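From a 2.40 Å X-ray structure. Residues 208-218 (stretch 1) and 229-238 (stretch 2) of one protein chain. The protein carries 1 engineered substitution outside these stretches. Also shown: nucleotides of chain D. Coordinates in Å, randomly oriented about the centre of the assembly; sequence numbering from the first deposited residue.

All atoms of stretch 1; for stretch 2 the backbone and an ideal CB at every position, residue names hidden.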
# COMPACT_ATOMS: atom_id res chain seq x y z
N VAL A 208 16.84 12.64 -28.50
CA VAL A 208 16.14 11.76 -27.58
C VAL A 208 14.63 11.70 -27.83
O VAL A 208 13.97 12.73 -27.98
CB VAL A 208 16.40 12.18 -26.14
CG1 VAL A 208 15.78 11.20 -25.17
CG2 VAL A 208 17.90 12.26 -25.90
N ARG A 209 14.09 10.49 -27.90
CA ARG A 209 12.64 10.26 -27.94
C ARG A 209 12.16 9.63 -26.63
O ARG A 209 12.83 8.74 -26.11
CB ARG A 209 12.26 9.35 -29.09
CG ARG A 209 12.42 9.94 -30.47
CD ARG A 209 12.34 8.83 -31.50
NE ARG A 209 11.03 8.18 -31.52
CZ ARG A 209 10.82 6.96 -31.98
NH1 ARG A 209 11.84 6.25 -32.43
NH2 ARG A 209 9.59 6.43 -31.97
N GLY A 210 11.07 10.14 -26.06
CA GLY A 210 10.37 9.44 -24.99
C GLY A 210 9.16 8.67 -25.46
O GLY A 210 8.36 9.16 -26.26
N ILE A 211 8.94 7.49 -24.88
CA ILE A 211 7.76 6.73 -25.24
C ILE A 211 7.11 6.16 -24.00
O ILE A 211 7.74 5.45 -23.22
CB ILE A 211 8.08 5.57 -26.20
CG1 ILE A 211 8.83 6.06 -27.43
CG2 ILE A 211 6.79 4.86 -26.60
CD1 ILE A 211 8.95 5.00 -28.51
N LEU A 212 5.84 6.49 -23.82
CA LEU A 212 5.06 5.91 -22.74
C LEU A 212 4.44 4.63 -23.26
O LEU A 212 3.82 4.60 -24.32
CB LEU A 212 3.99 6.87 -22.23
CG LEU A 212 3.09 6.36 -21.10
CD1 LEU A 212 3.89 5.78 -19.95
CD2 LEU A 212 2.27 7.50 -20.59
N VAL A 213 4.64 3.55 -22.53
CA VAL A 213 4.16 2.26 -22.98
C VAL A 213 3.23 1.72 -21.91
O VAL A 213 3.65 1.39 -20.80
CB VAL A 213 5.35 1.30 -23.26
CG1 VAL A 213 4.87 -0.05 -23.76
CG2 VAL A 213 6.30 1.92 -24.27
N ALA A 214 1.95 1.66 -22.23
CA ALA A 214 0.95 1.22 -21.27
C ALA A 214 -0.27 0.70 -22.03
O ALA A 214 -0.33 0.81 -23.25
CB ALA A 214 0.57 2.38 -20.35
N PRO A 215 -1.24 0.12 -21.32
CA PRO A 215 -2.47 -0.27 -22.04
C PRO A 215 -3.37 0.91 -22.43
O PRO A 215 -4.20 0.76 -23.32
CB PRO A 215 -3.17 -1.21 -21.05
CG PRO A 215 -2.49 -1.02 -19.74
CD PRO A 215 -1.11 -0.57 -20.03
N SER A 216 -3.20 2.07 -21.78
CA SER A 216 -4.03 3.25 -22.03
C SER A 216 -3.55 4.42 -21.16
O SER A 216 -2.68 4.23 -20.30
CB SER A 216 -5.51 2.97 -21.73
OG SER A 216 -5.69 2.66 -20.36
N LEU A 217 -4.14 5.60 -21.36
CA LEU A 217 -3.80 6.82 -20.62
C LEU A 217 -5.01 7.51 -20.00
O LEU A 217 -6.11 7.45 -20.55
CB LEU A 217 -3.15 7.84 -21.55
CG LEU A 217 -2.10 7.33 -22.49
CD1 LEU A 217 -1.60 8.47 -23.35
CD2 LEU A 217 -1.02 6.77 -21.61
N THR A 218 -4.79 8.22 -18.90
CA THR A 218 -5.82 9.13 -18.41
C THR A 218 -5.85 10.37 -19.28
O THR A 218 -4.90 10.64 -20.03
CB THR A 218 -5.59 9.54 -16.96
OG1 THR A 218 -4.37 10.29 -16.86
CG2 THR A 218 -5.52 8.31 -16.09
N UNK A 229 5.45 16.77 -26.57
CA UNK A 229 5.97 16.06 -27.72
C UNK A 229 6.51 14.68 -27.38
O UNK A 229 7.58 14.29 -27.85
CB UNK A 229 7.07 16.89 -28.38
N UNK A 230 5.77 13.93 -26.58
CA UNK A 230 6.19 12.59 -26.17
C UNK A 230 5.24 11.58 -26.80
O UNK A 230 4.14 11.94 -27.19
CB UNK A 230 6.21 12.45 -24.65
N UNK A 231 5.69 10.35 -26.98
CA UNK A 231 4.89 9.37 -27.71
C UNK A 231 4.22 8.34 -26.81
O UNK A 231 4.47 8.27 -25.62
CB UNK A 231 5.77 8.65 -28.73
N UNK A 232 3.39 7.50 -27.43
CA UNK A 232 2.64 6.47 -26.74
C UNK A 232 2.54 5.22 -27.60
O UNK A 232 2.26 5.30 -28.79
CB UNK A 232 1.25 6.98 -26.37
N UNK A 233 2.78 4.07 -26.99
CA UNK A 233 2.54 2.78 -27.63
C UNK A 233 1.68 1.94 -26.70
O UNK A 233 2.04 1.73 -25.54
CB UNK A 233 3.85 2.07 -27.96
N UNK A 234 0.53 1.49 -27.20
CA UNK A 234 -0.36 0.63 -26.43
C UNK A 234 0.26 -0.75 -26.26
O UNK A 234 0.62 -1.40 -27.23
CB UNK A 234 -1.73 0.52 -27.11
N UNK A 235 0.42 -1.18 -25.01
CA UNK A 235 0.87 -2.53 -24.72
C UNK A 235 0.26 -3.04 -23.41
O UNK A 235 0.29 -2.35 -22.40
CB UNK A 235 2.40 -2.57 -24.65
N UNK A 236 -0.27 -4.26 -23.43
CA UNK A 236 -0.81 -4.88 -22.22
C UNK A 236 0.24 -5.76 -21.56
O UNK A 236 1.03 -6.40 -22.26
CB UNK A 236 -2.06 -5.70 -22.54
N UNK A 237 0.29 -5.76 -20.22
CA UNK A 237 1.22 -6.69 -19.57
C UNK A 237 0.86 -8.13 -19.93
O UNK A 237 -0.31 -8.50 -19.89
CB UNK A 237 1.20 -6.50 -18.05
N UNK A 238 1.85 -8.92 -20.34
CA UNK A 238 1.57 -10.30 -20.73
C UNK A 238 1.32 -11.22 -19.53
O UNK A 238 2.02 -11.13 -18.52
CB UNK A 238 2.73 -10.85 -21.56
P DA D 3 -9.48 8.66 -16.60
OP1 DA D 3 -9.07 9.23 -17.90
OP2 DA D 3 -8.84 7.42 -16.08
O5' DA D 3 -9.30 9.81 -15.52
C5' DA D 3 -9.58 11.13 -15.88
C4' DA D 3 -9.22 12.07 -14.76
O4' DA D 3 -9.85 11.62 -13.53
C3' DA D 3 -7.72 12.17 -14.45
O3' DA D 3 -7.40 13.52 -14.13
C2' DA D 3 -7.57 11.25 -13.22
C1' DA D 3 -8.88 11.56 -12.51
N9 DA D 3 -9.31 10.56 -11.53
C8 DA D 3 -9.53 9.22 -11.74
N7 DA D 3 -9.95 8.58 -10.68
C5 DA D 3 -10.02 9.56 -9.70
C6 DA D 3 -10.40 9.53 -8.34
N6 DA D 3 -10.79 8.41 -7.71
N1 DA D 3 -10.36 10.69 -7.65
C2 DA D 3 -9.96 11.80 -8.29
N3 DA D 3 -9.59 11.96 -9.56
C4 DA D 3 -9.63 10.78 -10.21

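Position 229 has phi 64° and psi 45°, a left-handed backbone that by itself favours glycine, and no atom of stretch 1 lies near its ideal CB. It is Gly229, closing the preceding helix in a Schellman motif.

At 230 the CB points sideways, 4.3 Å from Gly210 O, and Gly210 leaves open space beside the strand. A branched apolar chain of some length could reach it. Leu230 does: its CD2 lies 3.7 Å from Gly210 CA, and a CB on Gly210 would clash with that methyl.

From 231 the two strands run parallel, and the backbone of stretch 2 alternately gives and takes hydrogen bonds. The N of 231 donates to Gly210 O (3.0 Å), and its O accepts from Leu212 N (2.9 Å). The CB shares a face with Ile211, 4.2 Å from its CG1, which would suit an apolar chain; the guanidinium of Arg209, further along, argues for an acid long enough to reach it. Glu231 bends its end that way and forms a two-pronged salt bridge, NE of Arg209 to OE1 of Glu231 and NH2 of Arg209 to OE2 of Glu231, both 2.9 Å and nearly straight.

Position 232 turns to the face of Leu212 and Ala214, its CB 4.4 Å from Leu217 CD1. Leucine, methionine or an aromatic would suit this apolar surface. Phe232, with chi1 t, extends its ring along it: CE1 comes 3.3 Å from Leu217 CD2 and 4.4 Å from Ala214 CB, while CZ lies 4.0 Å from Ser216 CA.

At 233 the backbone N donates to Leu212 O (2.9 Å), and the O takes a weak bond from Ala214 N (3.3 Å). The CB lies near both Ile211 CG2 (4.3 Å) and Val213 CG2 (4.4 Å), so a beta-branched residue or a long chain with an aliphatic base would fit. Arg233 supplies the latter, and its NH2 makes a long salt bridge of 3.9 Å to OE2 of Glu231.

The CB of 234 lies 4.1 Å from Ala214 O and 4.5 Å from Pro215 O, a setting that tolerates many polar or flexible chains. Lys234 brings its CE within 3.3 Å of Pro215 O.

At 235 the N donates to Ala214 O (2.8 Å). Pro215 N, 3.1 Å from the O of 235, has no hydrogen to give, and Ser216 N, the next donor in the pattern, lies too far from that O, so this is the last bond of the ladder. The CB, 3.6 Å from Val213 CG1, calls for an aliphatic residue, and Leu235 answers.

At 236 the CB points sideways, 4.9 Å from Pro215 CB, and many chains would suit; Glu236 places OE2 3.8 Å from Pro215 CB. At 237 and 238 nothing of stretch 1 lies within 5.5 Å of the CB, and phi of -61° and -76° admits proline among many others; Pro237 brings its CD 4.5 Å from Pro215 CG, and Pro238 is out of reach.

Stretch 2 229-238: GLEFRKLEPP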
# COMPACT_ATOMS: atom_id res chain seq x y z
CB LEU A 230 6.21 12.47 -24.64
CG LEU A 230 7.34 13.24 -23.96
CD1 LEU A 230 7.24 13.16 -22.45
CD2 LEU A 230 8.66 12.69 -24.39
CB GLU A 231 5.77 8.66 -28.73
CG GLU A 231 6.42 9.59 -29.73
CD GLU A 231 7.54 8.91 -30.50
OE1 GLU A 231 8.70 9.40 -30.41
OE2 GLU A 231 7.27 7.90 -31.18
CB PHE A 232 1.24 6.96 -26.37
CG PHE A 232 0.32 5.87 -25.85
CD1 PHE A 232 0.27 5.57 -24.50
CD2 PHE A 232 -0.52 5.18 -26.71
CE1 PHE A 232 -0.57 4.57 -24.02
CE2 PHE A 232 -1.37 4.18 -26.24
CZ PHE A 232 -1.39 3.88 -24.90
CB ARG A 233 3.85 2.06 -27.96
CG ARG A 233 3.68 0.90 -28.97
CD ARG A 233 3.66 1.44 -30.41
NE ARG A 233 4.37 2.73 -30.50
CZ ARG A 233 4.46 3.48 -31.59
NH1 ARG A 233 3.87 3.10 -32.72
NH2 ARG A 233 5.13 4.63 -31.54
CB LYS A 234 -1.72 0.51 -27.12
CG LYS A 234 -2.70 -0.48 -26.47
CD LYS A 234 -4.16 -0.16 -26.84
CE LYS A 234 -4.50 1.31 -26.51
NZ LYS A 234 -5.90 1.71 -26.81
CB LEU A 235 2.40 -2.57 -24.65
CG LEU A 235 3.03 -3.95 -24.68
CD1 LEU A 235 2.84 -4.57 -26.04
CD2 LEU A 235 4.50 -3.85 -24.32
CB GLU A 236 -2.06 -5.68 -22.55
CG GLU A 236 -3.10 -4.90 -23.32
CD GLU A 236 -4.51 -5.10 -22.79
OE1 GLU A 236 -5.33 -5.74 -23.49
OE2 GLU A 236 -4.80 -4.62 -21.67
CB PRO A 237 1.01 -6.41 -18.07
CG PRO A 237 -0.32 -5.77 -17.97
CD PRO A 237 -0.52 -5.00 -19.25
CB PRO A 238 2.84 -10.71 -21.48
CG PRO A 238 3.92 -9.95 -20.78
CD PRO A 238 3.29 -8.62 -20.38
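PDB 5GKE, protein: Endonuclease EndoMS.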